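Local coordinates for protein Sqt1 (Chaetomium thermophilum, PDB 4ZOY) that probably serves as a dedicated WD40-repeat chaperone, capturing a nascent ribosomal protein during its synthesis for use in ribosome biogenesis, at residues 24-29 with 99-104; 30-35 with 95-100; 50-55 with 466-471. All blocks are in the same frame, centred on the assembly; numbering follows the deposited sequence.

Contact 1 of 3, residues 24-29 with 99-104; sequences HPLYPN and LPRGDF
H24 and G102 meet through a CH-pi contact. CA of G102 lies over one face of the imidazole, 4.1 Å from the ring centroid and 28° off its normal. G102 has no side chain, which lets the ring come this close. CE1 of H24 also approaches R101 O, at 3.1 Å. CG of H24 is anti to the backbone N (chi1 -166°), beside the carbonyl carbon, and the ring is built out from there.

The polar link is a water. It lies in the ring plane, 2.8 Å from H24 NE2, and donates to G102 O. The other ring nitrogen, ND1, accepts from L26 N at 3.1 Å, near the ring plane, and from Y27 N well out of it. CD2 of Y27 lies over the face opposite G102, toward its rim. The in-plane bond from L26 N would hold the turn of the imidazole, with Y27 N as a second donor. An alanine here would probably leave these amides without their acceptor and the water without one of its partners.

The rest is packing. CG of P25 sits 3.5 Å from G102 N, and its CB meets L99 CD2 at 3.9 Å. L26 and R101 cross obliquely. CD1 of L26 stands 3.5 Å above the centre of the R101 guanidinium.

Each loop joins the first and second strands of its own propeller blade, and the blades are neighbours. Shape, a ring face and one shared water hold them here, with no direct hydrogen bond between 24-29 and 99-104.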
ATOM      1  N   HIS A  24       9.516  -9.407  -1.679  1.00 16.92           N
ATOM      2  CA  HIS A  24      10.727  -9.109  -2.434  1.00 20.37           C
ATOM      3  C   HIS A  24      10.374  -8.875  -3.908  1.00 18.75           C
ATOM      4  O   HIS A  24       9.598  -9.632  -4.484  1.00 18.63           O
ATOM      5  CB  HIS A  24      11.724 -10.258  -2.282  1.00 18.57           C
ATOM      6  CG  HIS A  24      13.114  -9.926  -2.729  1.00 17.67           C
ATOM      7  ND1 HIS A  24      13.454  -9.774  -4.055  1.00 22.54           N
ATOM      8  CD2 HIS A  24      14.253  -9.739  -2.024  1.00 21.21           C
ATOM      9  CE1 HIS A  24      14.742  -9.491  -4.147  1.00 19.47           C
ATOM     10  NE2 HIS A  24      15.253  -9.475  -2.930  1.00 19.69           N
ATOM     11  N   PRO A  25      10.923  -7.811  -4.520  1.00 16.70           N
ATOM     12  CA  PRO A  25      10.481  -7.480  -5.886  1.00 17.89           C
ATOM     13  C   PRO A  25      10.952  -8.458  -6.961  1.00 19.41           C
ATOM     14  O   PRO A  25      10.351  -8.492  -8.035  1.00 21.81           O
ATOM     15  CB  PRO A  25      11.092  -6.090  -6.126  1.00 18.91           C
ATOM     16  CG  PRO A  25      12.247  -6.013  -5.207  1.00 20.06           C
ATOM     17  CD  PRO A  25      11.807  -6.775  -3.967  1.00 17.68           C
ATOM     18  N   LEU A  26      11.994  -9.229  -6.677  1.00 20.98           N
ATOM     19  CA  LEU A  26      12.504 -10.205  -7.641  1.00 22.99           C
ATOM     20  C   LEU A  26      12.082 -11.630  -7.304  1.00 26.59           C
ATOM     21  O   LEU A  26      11.930 -12.467  -8.193  1.00 25.98           O
ATOM     22  CB  LEU A  26      14.026 -10.144  -7.711  1.00 25.64           C
ATOM     23  CG  LEU A  26      14.660  -8.798  -8.037  1.00 24.88           C
ATOM     24  CD1 LEU A  26      16.169  -8.953  -8.125  1.00 30.06           C
ATOM     25  CD2 LEU A  26      14.089  -8.219  -9.321  1.00 26.12           C
ATOM     26  N   TYR A  27      11.902 -11.899  -6.014  1.00 23.05           N
ATOM     27  CA  TYR A  27      11.640 -13.255  -5.543  1.00 22.60           C
ATOM     28  C   TYR A  27      10.358 -13.270  -4.715  1.00 18.93           C
ATOM     29  O   TYR A  27      10.390 -13.026  -3.503  1.00 19.36           O
ATOM     30  CB  TYR A  27      12.829 -13.767  -4.729  1.00 25.14           C
ATOM     31  CG  TYR A  27      14.145 -13.537  -5.435  1.00 27.61           C
ATOM     32  CD1 TYR A  27      14.431 -14.183  -6.629  1.00 33.96           C
ATOM     33  CD2 TYR A  27      15.098 -12.674  -4.910  1.00 26.50           C
ATOM     34  CE1 TYR A  27      15.628 -13.973  -7.289  1.00 32.64           C
ATOM     35  CE2 TYR A  27      16.301 -12.458  -5.564  1.00 32.77           C
ATOM     36  CZ  TYR A  27      16.557 -13.114  -6.751  1.00 33.31           C
ATOM     37  OH  TYR A  27      17.750 -12.905  -7.403  1.00 41.48           O
ATOM     38  N   PRO A  28       9.223 -13.553  -5.366  1.00 20.96           N
ATOM     39  CA  PRO A  28       7.906 -13.417  -4.726  1.00 22.90           C
ATOM     40  C   PRO A  28       7.735 -14.366  -3.541  1.00 20.00           C
ATOM     41  O   PRO A  28       6.865 -14.149  -2.695  1.00 20.65           O
ATOM     42  CB  PRO A  28       6.922 -13.771  -5.848  1.00 28.21           C
ATOM     43  CG  PRO A  28       7.713 -13.725  -7.114  1.00 32.95           C
ATOM     44  CD  PRO A  28       9.123 -14.020  -6.760  1.00 29.40           C
ATOM     45  N   ASN A  29       8.560 -15.403  -3.469  1.00 21.99           N
ATOM     46  CA  ASN A  29       8.488 -16.337  -2.352  1.00 21.77           C
ATOM     47  C   ASN A  29       9.043 -15.763  -1.048  1.00 21.43           C
ATOM     48  O   ASN A  29       8.813 -16.305   0.027  1.00 22.56           O
ATOM     49  CB  ASN A  29       9.234 -17.628  -2.700  1.00 24.21           C
ATOM     50  CG  ASN A  29      10.689 -17.380  -3.031  1.00 28.15           C
ATOM     51  OD1 ASN A  29      11.005 -16.632  -3.959  1.00 28.42           O
ATOM     52  ND2 ASN A  29      11.588 -17.987  -2.258  1.00 28.36           N
ATOM     53  N   LEU A  99      13.249  -1.049  -3.877  1.00 18.05           N
ATOM     54  CA  LEU A  99      13.325  -1.179  -5.328  1.00 18.03           C
ATOM     55  C   LEU A  99      14.712  -0.719  -5.766  1.00 16.77           C
ATOM     56  O   LEU A  99      15.315   0.126  -5.100  1.00 19.36           O
ATOM     57  CB  LEU A  99      12.228  -0.349  -5.997  1.00 19.11           C
ATOM     58  CG  LEU A  99      10.794  -0.813  -5.731  1.00 19.02           C
ATOM     59  CD1 LEU A  99       9.806   0.214  -6.260  1.00 18.36           C
ATOM     60  CD2 LEU A  99      10.543  -2.187  -6.366  1.00 19.85           C
ATOM     61  N   PRO A 100      15.227  -1.261  -6.877  1.00 18.64           N
ATOM     62  CA  PRO A 100      14.575  -2.204  -7.791  1.00 18.81           C
ATOM     63  C   PRO A 100      14.731  -3.685  -7.470  1.00 20.21           C
ATOM     64  O   PRO A 100      13.996  -4.479  -8.055  1.00 22.61           O
ATOM     65  CB  PRO A 100      15.268  -1.902  -9.126  1.00 22.43           C
ATOM     66  CG  PRO A 100      16.647  -1.532  -8.718  1.00 22.35           C
ATOM     67  CD  PRO A 100      16.473  -0.724  -7.456  1.00 22.29           C
ATOM     68  N   ARG A 101      15.658  -4.051  -6.594  1.00 20.27           N
ATOM     69  CA  ARG A 101      16.062  -5.456  -6.490  1.00 24.46           C
ATOM     70  C   ARG A 101      16.071  -5.997  -5.062  1.00 21.68           C
ATOM     71  O   ARG A 101      16.611  -7.074  -4.808  1.00 23.44           O
ATOM     72  CB  ARG A 101      17.448  -5.655  -7.125  1.00 27.57           C
ATOM     73  CG  ARG A 101      17.502  -5.328  -8.625  1.00 32.01           C
ATOM     74  CD  ARG A 101      18.852  -5.696  -9.255  1.00 43.23           C
ATOM     75  NE  ARG A 101      18.852  -7.030  -9.861  1.00 44.86           N
ATOM     76  CZ  ARG A 101      19.372  -8.112  -9.290  1.00 43.10           C
ATOM     77  NH1 ARG A 101      19.938  -8.027  -8.093  1.00 47.50           N
ATOM     78  NH2 ARG A 101      19.326  -9.281  -9.915  1.00 47.45           N
ATOM     79  N   GLY A 102      15.473  -5.264  -4.127  1.00 18.21           N
ATOM     80  CA  GLY A 102      15.342  -5.761  -2.767  1.00 20.70           C
ATOM     81  C   GLY A 102      16.651  -5.847  -2.010  1.00 22.33           C
ATOM     82  O   GLY A 102      16.855  -6.765  -1.215  1.00 22.79           O
ATOM     83  N   ASP A 103      17.537  -4.880  -2.240  1.00 19.69           N
ATOM     84  CA  ASP A 103      18.834  -4.847  -1.564  1.00 21.75           C
ATOM     85  C   ASP A 103      18.689  -4.667  -0.060  1.00 21.65           C
ATOM     86  O   ASP A 103      19.572  -5.035   0.718  1.00 23.46           O
ATOM     87  CB  ASP A 103      19.712  -3.719  -2.115  1.00 22.59           C
ATOM     88  CG  ASP A 103      20.212  -3.994  -3.512  1.00 26.96           C
ATOM     89  OD1 ASP A 103      20.479  -5.164  -3.832  1.00 30.24           O
ATOM     90  OD2 ASP A 103      20.339  -3.029  -4.287  1.00 28.53           O
ATOM     91  N   PHE A 104      17.582  -4.063   0.352  1.00 18.00           N
ATOM     92  CA  PHE A 104      17.342  -3.821   1.757  1.00 17.75           C
ATOM     93  C   PHE A 104      15.930  -4.212   2.130  1.00 17.62           C
ATOM     94  O   PHE A 104      15.018  -4.150   1.308  1.00 17.28           O
ATOM     95  CB  PHE A 104      17.562  -2.352   2.120  1.00 19.46           C
ATOM     96  CG  PHE A 104      18.940  -1.856   1.818  1.00 18.92           C
ATOM     97  CD1 PHE A 104      19.949  -1.964   2.759  1.00 26.15           C
ATOM     98  CD2 PHE A 104      19.222  -1.275   0.592  1.00 21.30           C
ATOM     99  CE1 PHE A 104      21.223  -1.505   2.484  1.00 27.11           C
ATOM    100  CE2 PHE A 104      20.495  -0.809   0.307  1.00 23.14           C
ATOM    101  CZ  PHE A 104      21.499  -0.926   1.257  1.00 23.05           C
TER
HETATM  102  O   HOH W   1      17.991  -9.196  -2.300  1.00 29.58           O

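Contact 2 of 3, residues 30-35 with 95-100; sequences IVATGG and LTFTLP
The interface between two neighbouring propeller blades is filled here by L95 and F97, which point at I30, A32 and the backbone beyond. Strand 30-35 is second in its blade and strand 95-97 is the innermost of the next. They run nearly antiparallel at 161°, with axes 7.7 Å apart. They belong to different sheets, and side chains of 95-97 meet both backbone and side chains of 30-35.

CD1 of L95 presses on the backbone, 3.4 Å from both T33 C and G34 N. It also meets the CB of A32 at 4.1 Å. A CB on G34 would come tight against L95 CD1.

This is the layered packing of a WD40 beta-propeller, where each sheet lies against the next. A20 and A22 of strand 18-23 also touch L95, and L105 of strand 104-109 touches A32 and F97. T33 points away, and its OG1 bonds H14 NE2, consistent with the His-Ser/Thr pair of WD repeats.

I30 and F97 cross at about a right angle, with CG2 of I30 3.8 Å from F97 CZ. CG of F97 is anti to its carbonyl carbon (chi1 -73°), and from there the ring extends toward strand 30-35. The ring turns an edge to A32 N, 4.0 Å from CE2. CE2 also touches the CB of A32.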
ATOM      1  N   ILE A  30       9.786 -14.667  -1.141  1.00 17.67           N
ATOM      2  CA  ILE A  30      10.366 -14.058   0.041  1.00 19.35           C
ATOM      3  C   ILE A  30       9.457 -12.938   0.518  1.00 18.92           C
ATOM      4  O   ILE A  30       9.290 -11.925  -0.159  1.00 17.83           O
ATOM      5  CB  ILE A  30      11.780 -13.524  -0.231  1.00 22.00           C
ATOM      6  CG1 ILE A  30      12.684 -14.670  -0.698  1.00 24.18           C
ATOM      7  CG2 ILE A  30      12.350 -12.846   1.010  1.00 24.08           C
ATOM      8  CD1 ILE A  30      14.112 -14.257  -0.942  1.00 34.16           C
ATOM      9  N   VAL A  31       8.854 -13.150   1.682  1.00 18.28           N
ATOM     10  CA  VAL A  31       7.855 -12.247   2.230  1.00 17.02           C
ATOM     11  C   VAL A  31       8.164 -11.949   3.693  1.00 20.64           C
ATOM     12  O   VAL A  31       8.494 -12.857   4.453  1.00 21.15           O
ATOM     13  CB  VAL A  31       6.446 -12.852   2.106  1.00 19.23           C
ATOM     14  CG1 VAL A  31       5.423 -11.985   2.789  1.00 23.98           C
ATOM     15  CG2 VAL A  31       6.082 -13.059   0.641  1.00 18.03           C
ATOM     16  N   ALA A  32       8.072 -10.677   4.072  1.00 16.24           N
ATOM     17  CA  ALA A  32       8.244 -10.250   5.453  1.00 16.97           C
ATOM     18  C   ALA A  32       6.909  -9.833   6.055  1.00 17.41           C
ATOM     19  O   ALA A  32       6.099  -9.183   5.396  1.00 16.20           O
ATOM     20  CB  ALA A  32       9.242  -9.103   5.537  1.00 19.61           C
ATOM     21  N   THR A  33       6.682 -10.202   7.315  1.00 15.39           N
ATOM     22  CA  THR A  33       5.449  -9.851   8.005  1.00 13.87           C
ATOM     23  C   THR A  33       5.786  -9.207   9.338  1.00 15.05           C
ATOM     24  O   THR A  33       6.813  -9.499   9.925  1.00 16.19           O
ATOM     25  CB  THR A  33       4.533 -11.084   8.208  1.00 15.75           C
ATOM     26  OG1 THR A  33       5.232 -12.084   8.960  1.00 17.11           O
ATOM     27  CG2 THR A  33       4.136 -11.669   6.864  1.00 15.35           C
ATOM     28  N   GLY A  34       4.929  -8.317   9.813  1.00 14.08           N
ATOM     29  CA  GLY A  34       5.262  -7.548  10.995  1.00 15.41           C
ATOM     30  C   GLY A  34       4.031  -7.094  11.751  1.00 14.06           C
ATOM     31  O   GLY A  34       3.000  -6.751  11.168  1.00 16.10           O
ATOM     32  N   GLY A  35       4.127  -7.073  13.076  1.00 14.90           N
ATOM     33  CA  GLY A  35       3.008  -6.570  13.841  1.00 14.74           C
ATOM     34  C   GLY A  35       3.258  -6.412  15.323  1.00 16.12           C
ATOM     35  O   GLY A  35       4.375  -6.077  15.762  1.00 16.71           O
ATOM     36  N   LEU A  95       6.483  -2.298   6.490  1.00 15.33           N
ATOM     37  CA  LEU A  95       7.603  -3.080   5.964  1.00 15.50           C
ATOM     38  C   LEU A  95       7.777  -2.806   4.499  1.00 17.00           C
ATOM     39  O   LEU A  95       6.790  -2.677   3.771  1.00 16.82           O
ATOM     40  CB  LEU A  95       7.376  -4.579   6.131  1.00 17.14           C
ATOM     41  CG  LEU A  95       7.490  -5.122   7.546  1.00 16.64           C
ATOM     42  CD1 LEU A  95       6.793  -6.479   7.583  1.00 16.88           C
ATOM     43  CD2 LEU A  95       8.952  -5.250   7.947  1.00 15.77           C
ATOM     44  N   THR A  96       9.022  -2.752   4.044  1.00 15.81           N
ATOM     45  CA  THR A  96       9.242  -2.742   2.614  1.00 14.13           C
ATOM     46  C   THR A  96      10.598  -3.333   2.239  1.00 15.28           C
ATOM     47  O   THR A  96      11.581  -3.189   2.968  1.00 17.52           O
ATOM     48  CB  THR A  96       9.106  -1.316   2.042  1.00 23.52           C
ATOM     49  OG1 THR A  96       9.032  -1.375   0.608  1.00 22.71           O
ATOM     50  CG2 THR A  96      10.265  -0.474   2.457  1.00 23.05           C
ATOM     51  N   PHE A  97      10.611  -4.058   1.129  1.00 15.17           N
ATOM     52  CA  PHE A  97      11.846  -4.355   0.422  1.00 15.51           C
ATOM     53  C   PHE A  97      12.090  -3.195  -0.522  1.00 19.87           C
ATOM     54  O   PHE A  97      11.149  -2.690  -1.132  1.00 24.25           O
ATOM     55  CB  PHE A  97      11.758  -5.666  -0.366  1.00 16.96           C
ATOM     56  CG  PHE A  97      11.786  -6.899   0.494  1.00 16.85           C
ATOM     57  CD1 PHE A  97      12.991  -7.460   0.885  1.00 19.97           C
ATOM     58  CD2 PHE A  97      10.608  -7.512   0.891  1.00 17.05           C
ATOM     59  CE1 PHE A  97      13.020  -8.605   1.675  1.00 21.54           C
ATOM     60  CE2 PHE A  97      10.632  -8.660   1.686  1.00 20.08           C
ATOM     61  CZ  PHE A  97      11.838  -9.201   2.071  1.00 22.19           C
ATOM     62  N   THR A  98      13.335  -2.767  -0.672  1.00 17.56           N
ATOM     63  CA  THR A  98      13.588  -1.648  -1.568  1.00 18.17           C
ATOM     64  C   THR A  98      13.521  -2.045  -3.038  1.00 17.19           C
ATOM     65  O   THR A  98      13.672  -3.211  -3.401  1.00 18.44           O
ATOM     66  CB  THR A  98      14.952  -0.996  -1.285  1.00 18.37           C
ATOM     67  OG1 THR A  98      15.985  -1.996  -1.286  1.00 17.99           O
ATOM     68  CG2 THR A  98      14.922  -0.284   0.060  1.00 18.80           C
ATOM     69  N   LEU A  99      13.249  -1.049  -3.877  1.00 18.05           N
ATOM     70  CA  LEU A  99      13.325  -1.179  -5.328  1.00 18.03           C
ATOM     71  C   LEU A  99      14.712  -0.719  -5.766  1.00 16.77           C
ATOM     72  O   LEU A  99      15.315   0.126  -5.100  1.00 19.36           O
ATOM     73  CB  LEU A  99      12.228  -0.349  -5.997  1.00 19.11           C
ATOM     74  CG  LEU A  99      10.794  -0.813  -5.731  1.00 19.02           C
ATOM     75  CD1 LEU A  99       9.806   0.214  -6.260  1.00 18.36           C
ATOM     76  CD2 LEU A  99      10.543  -2.187  -6.366  1.00 19.85           C
ATOM     77  N   PRO A 100      15.227  -1.261  -6.877  1.00 18.64           N
ATOM     78  CA  PRO A 100      14.575  -2.204  -7.791  1.00 18.81           C
ATOM     79  C   PRO A 100      14.731  -3.685  -7.470  1.00 20.21           C
ATOM     80  O   PRO A 100      13.996  -4.479  -8.055  1.00 22.61           O
ATOM     81  CB  PRO A 100      15.268  -1.902  -9.126  1.00 22.43           C
ATOM     82  CG  PRO A 100      16.647  -1.532  -8.718  1.00 22.35           C
ATOM     83  CD  PRO A 100      16.473  -0.724  -7.456  1.00 22.29           C
TER

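Contact 3 of 3, residues 50-55 with 466-471; sequences LDISAA and GERIVT
R468 reaches across to I52 and A55 with the end of its guanidinium. NH2 donates to A55 O at 3.1 Å, with an N-H...O angle of 152°. The donor is tilted 28° from the carbonyl plane. NH1 lies 3.1 Å from I52 O, which sits at the guanidinium edge, in plane.

Apolar atoms line the same side chain. NH1 is 3.6 Å from the CB of A55, and the CG2 of I52 packs beside NH1 and CD of R468. The bend at chi2 (-143°) places that CD against I52. Two residues on, V470 brings its CG2 to I52 CG1, at 3.9 Å. I52 lies alongside both R468 and V470, and points the opposite way to each.

The contact lies where the beta-propeller ring closes. Strand 45-51 is in the first blade and strand 468-473 in the last. That last blade takes strand 9-11, from the start of the chain, as its outer edge, the closure often called Velcro. A9 of this strand touches A55, and V480 of strand 478-482 touches I52.

Further out, the 3-10 segment 52-54 carries I52 O. That oxygen accepts from A55 N at 2.9 Å, a bond that holds A55 close by. D51 forms an Asx turn, its OD1 taking S53 N at 3.1 Å. The same oxygen takes S53 OG at 2.7 Å, from above the carboxylate plane. Both donors come from one face of that plane. N29 ND2 is a further donor to D51 OD1, and a backbone bond joins N29 with I52.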
ATOM      1  N   LEU A  50       9.617 -14.922   5.711  1.00 21.30           N
ATOM      2  CA  LEU A  50       9.156 -16.253   5.352  1.00 18.71           C
ATOM      3  C   LEU A  50       9.585 -16.603   3.944  1.00 23.89           C
ATOM      4  O   LEU A  50       9.781 -15.714   3.114  1.00 23.00           O
ATOM      5  CB  LEU A  50       7.636 -16.341   5.455  1.00 19.22           C
ATOM      6  CG  LEU A  50       7.008 -15.841   6.752  1.00 18.63           C
ATOM      7  CD1 LEU A  50       5.506 -15.764   6.630  1.00 21.02           C
ATOM      8  CD2 LEU A  50       7.386 -16.754   7.912  1.00 21.36           C
ATOM      9  N   ASP A  51       9.735 -17.902   3.689  1.00 21.84           N
ATOM     10  CA  ASP A  51       9.952 -18.433   2.350  1.00 23.15           C
ATOM     11  C   ASP A  51       8.747 -19.284   1.973  1.00 28.03           C
ATOM     12  O   ASP A  51       8.610 -20.424   2.425  1.00 26.54           O
ATOM     13  CB  ASP A  51      11.243 -19.258   2.288  1.00 25.73           C
ATOM     14  CG  ASP A  51      11.607 -19.673   0.874  1.00 34.11           C
ATOM     15  OD1 ASP A  51      10.727 -19.647  -0.010  1.00 29.81           O
ATOM     16  OD2 ASP A  51      12.780 -20.033   0.649  1.00 40.97           O
ATOM     17  N   ILE A  52       7.883 -18.725   1.135  1.00 21.79           N
ATOM     18  CA  ILE A  52       6.579 -19.302   0.826  1.00 25.82           C
ATOM     19  C   ILE A  52       6.708 -20.466  -0.183  1.00 28.10           C
ATOM     20  O   ILE A  52       5.771 -21.239  -0.392  1.00 32.07           O
ATOM     21  CB  ILE A  52       5.615 -18.167   0.324  1.00 32.85           C
ATOM     22  CG1 ILE A  52       4.854 -17.552   1.504  1.00 37.97           C
ATOM     23  CG2 ILE A  52       4.590 -18.644  -0.695  1.00 43.62           C
ATOM     24  CD1 ILE A  52       5.711 -16.923   2.550  1.00 35.93           C
ATOM     25  N   SER A  53       7.890 -20.634  -0.762  1.00 28.52           N
ATOM     26  CA  SER A  53       8.100 -21.730  -1.707  1.00 34.54           C
ATOM     27  C   SER A  53       7.972 -23.089  -1.011  1.00 37.35           C
ATOM     28  O   SER A  53       7.799 -24.116  -1.661  1.00 36.97           O
ATOM     29  CB  SER A  53       9.465 -21.609  -2.382  1.00 31.24           C
ATOM     30  OG  SER A  53      10.512 -21.887  -1.474  1.00 33.73           O
ATOM     31  N   ALA A  54       8.039 -23.082   0.317  1.00 39.84           N
ATOM     32  CA  ALA A  54       7.870 -24.299   1.107  1.00 39.09           C
ATOM     33  C   ALA A  54       6.411 -24.751   1.148  1.00 43.27           C
ATOM     34  O   ALA A  54       6.110 -25.845   1.626  1.00 45.56           O
ATOM     35  CB  ALA A  54       8.394 -24.086   2.520  1.00 38.65           C
ATOM     36  N   ALA A  55       5.507 -23.910   0.651  1.00 39.38           N
ATOM     37  CA  ALA A  55       4.084 -24.234   0.643  1.00 35.39           C
ATOM     38  C   ALA A  55       3.760 -25.261  -0.436  1.00 43.56           C
ATOM     39  O   ALA A  55       3.764 -24.945  -1.625  1.00 47.70           O
ATOM     40  CB  ALA A  55       3.249 -22.972   0.441  1.00 38.22           C
ATOM     41  N   GLY A 466      -0.417 -12.522  -9.332  1.00 14.82           N
ATOM     42  CA  GLY A 466      -1.606 -12.745  -8.527  1.00 15.88           C
ATOM     43  C   GLY A 466      -1.891 -14.196  -8.171  1.00 16.50           C
ATOM     44  O   GLY A 466      -2.914 -14.498  -7.566  1.00 15.58           O
ATOM     45  N   GLU A 467      -0.990 -15.102  -8.543  1.00 16.48           N
ATOM     46  CA  GLU A 467      -1.267 -16.526  -8.386  1.00 17.21           C
ATOM     47  C   GLU A 467      -1.067 -17.030  -6.966  1.00 17.03           C
ATOM     48  O   GLU A 467      -1.682 -18.018  -6.574  1.00 18.05           O
ATOM     49  CB  GLU A 467      -0.401 -17.337  -9.352  1.00 18.57           C
ATOM     50  CG  GLU A 467      -0.930 -17.317 -10.790  1.00 21.50           C
ATOM     51  CD  GLU A 467      -2.292 -17.982 -10.915  1.00 19.96           C
ATOM     52  OE1 GLU A 467      -2.389 -19.200 -10.647  1.00 21.76           O
ATOM     53  OE2 GLU A 467      -3.274 -17.295 -11.270  1.00 22.52           O
ATOM     54  N   ARG A 468      -0.225 -16.342  -6.204  1.00 15.88           N
ATOM     55  CA  ARG A 468      -0.039 -16.664  -4.800  1.00 16.22           C
ATOM     56  C   ARG A 468      -0.248 -15.415  -3.979  1.00 15.53           C
ATOM     57  O   ARG A 468       0.402 -14.394  -4.203  1.00 16.15           O
ATOM     58  CB  ARG A 468       1.349 -17.247  -4.544  1.00 20.00           C
ATOM     59  CG  ARG A 468       1.453 -18.696  -4.968  1.00 33.47           C
ATOM     60  CD  ARG A 468       2.318 -19.501  -4.021  1.00 34.59           C
ATOM     61  NE  ARG A 468       2.111 -20.934  -4.211  1.00 35.99           N
ATOM     62  CZ  ARG A 468       2.829 -21.879  -3.611  1.00 37.20           C
ATOM     63  NH1 ARG A 468       3.808 -21.545  -2.781  1.00 40.61           N
ATOM     64  NH2 ARG A 468       2.565 -23.159  -3.842  1.00 42.30           N
ATOM     65  N   ILE A 469      -1.179 -15.504  -3.038  1.00 15.37           N
ATOM     66  CA  ILE A 469      -1.540 -14.378  -2.179  1.00 13.78           C
ATOM     67  C   ILE A 469      -1.124 -14.698  -0.759  1.00 15.92           C
ATOM     68  O   ILE A 469      -1.434 -15.773  -0.248  1.00 16.51           O
ATOM     69  CB  ILE A 469      -3.054 -14.089  -2.236  1.00 14.67           C
ATOM     70  CG1 ILE A 469      -3.489 -13.818  -3.683  1.00 16.13           C
ATOM     71  CG2 ILE A 469      -3.441 -12.940  -1.308  1.00 16.96           C
ATOM     72  CD1 ILE A 469      -4.985 -13.685  -3.859  1.00 20.14           C
ATOM     73  N   VAL A 470      -0.380 -13.792  -0.135  1.00 12.84           N
ATOM     74  CA  VAL A 470      -0.031 -13.942   1.273  1.00 13.55           C
ATOM     75  C   VAL A 470      -0.688 -12.824   2.047  1.00 15.11           C
ATOM     76  O   VAL A 470      -0.591 -11.658   1.673  1.00 13.86           O
ATOM     77  CB  VAL A 470       1.489 -13.930   1.504  1.00 13.47           C
ATOM     78  CG1 VAL A 470       1.803 -14.265   2.967  1.00 16.54           C
ATOM     79  CG2 VAL A 470       2.176 -14.929   0.566  1.00 15.68           C
ATOM     80  N   THR A 471      -1.378 -13.194   3.120  1.00 13.51           N
ATOM     81  CA  THR A 471      -2.197 -12.265   3.898  1.00 13.51           C
ATOM     82  C   THR A 471      -1.659 -12.045   5.298  1.00 15.76           C
ATOM     83  O   THR A 471      -0.934 -12.883   5.841  1.00 16.94           O
ATOM     84  CB  THR A 471      -3.625 -12.766   4.039  1.00 14.95           C
ATOM     85  OG1 THR A 471      -3.603 -14.041   4.704  1.00 16.25           O
ATOM     86  CG2 THR A 471      -4.293 -12.905   2.678  1.00 16.52           C
TER

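The three contacts lie on one side of the propeller and run through three successive blades. Contacts 1 and 2 join the first blade to the second, and contact 3 joins the first blade to the last. Centres of contacts 1 and 2 are about 8 Å apart, and contact 3 is about 14 and 13 Å from them. Contacts 1 and 2 share L99 and P100. Strands 30-36 and 45-51 are neighbours in one sheet and link contacts 2 and 3. In chain order come 24-29, 30-35, 50-55, 95-100, 99-104 and 466-471. The first blade is thus packed on both flanks, on one of them against the blade that strand 9-11 completes.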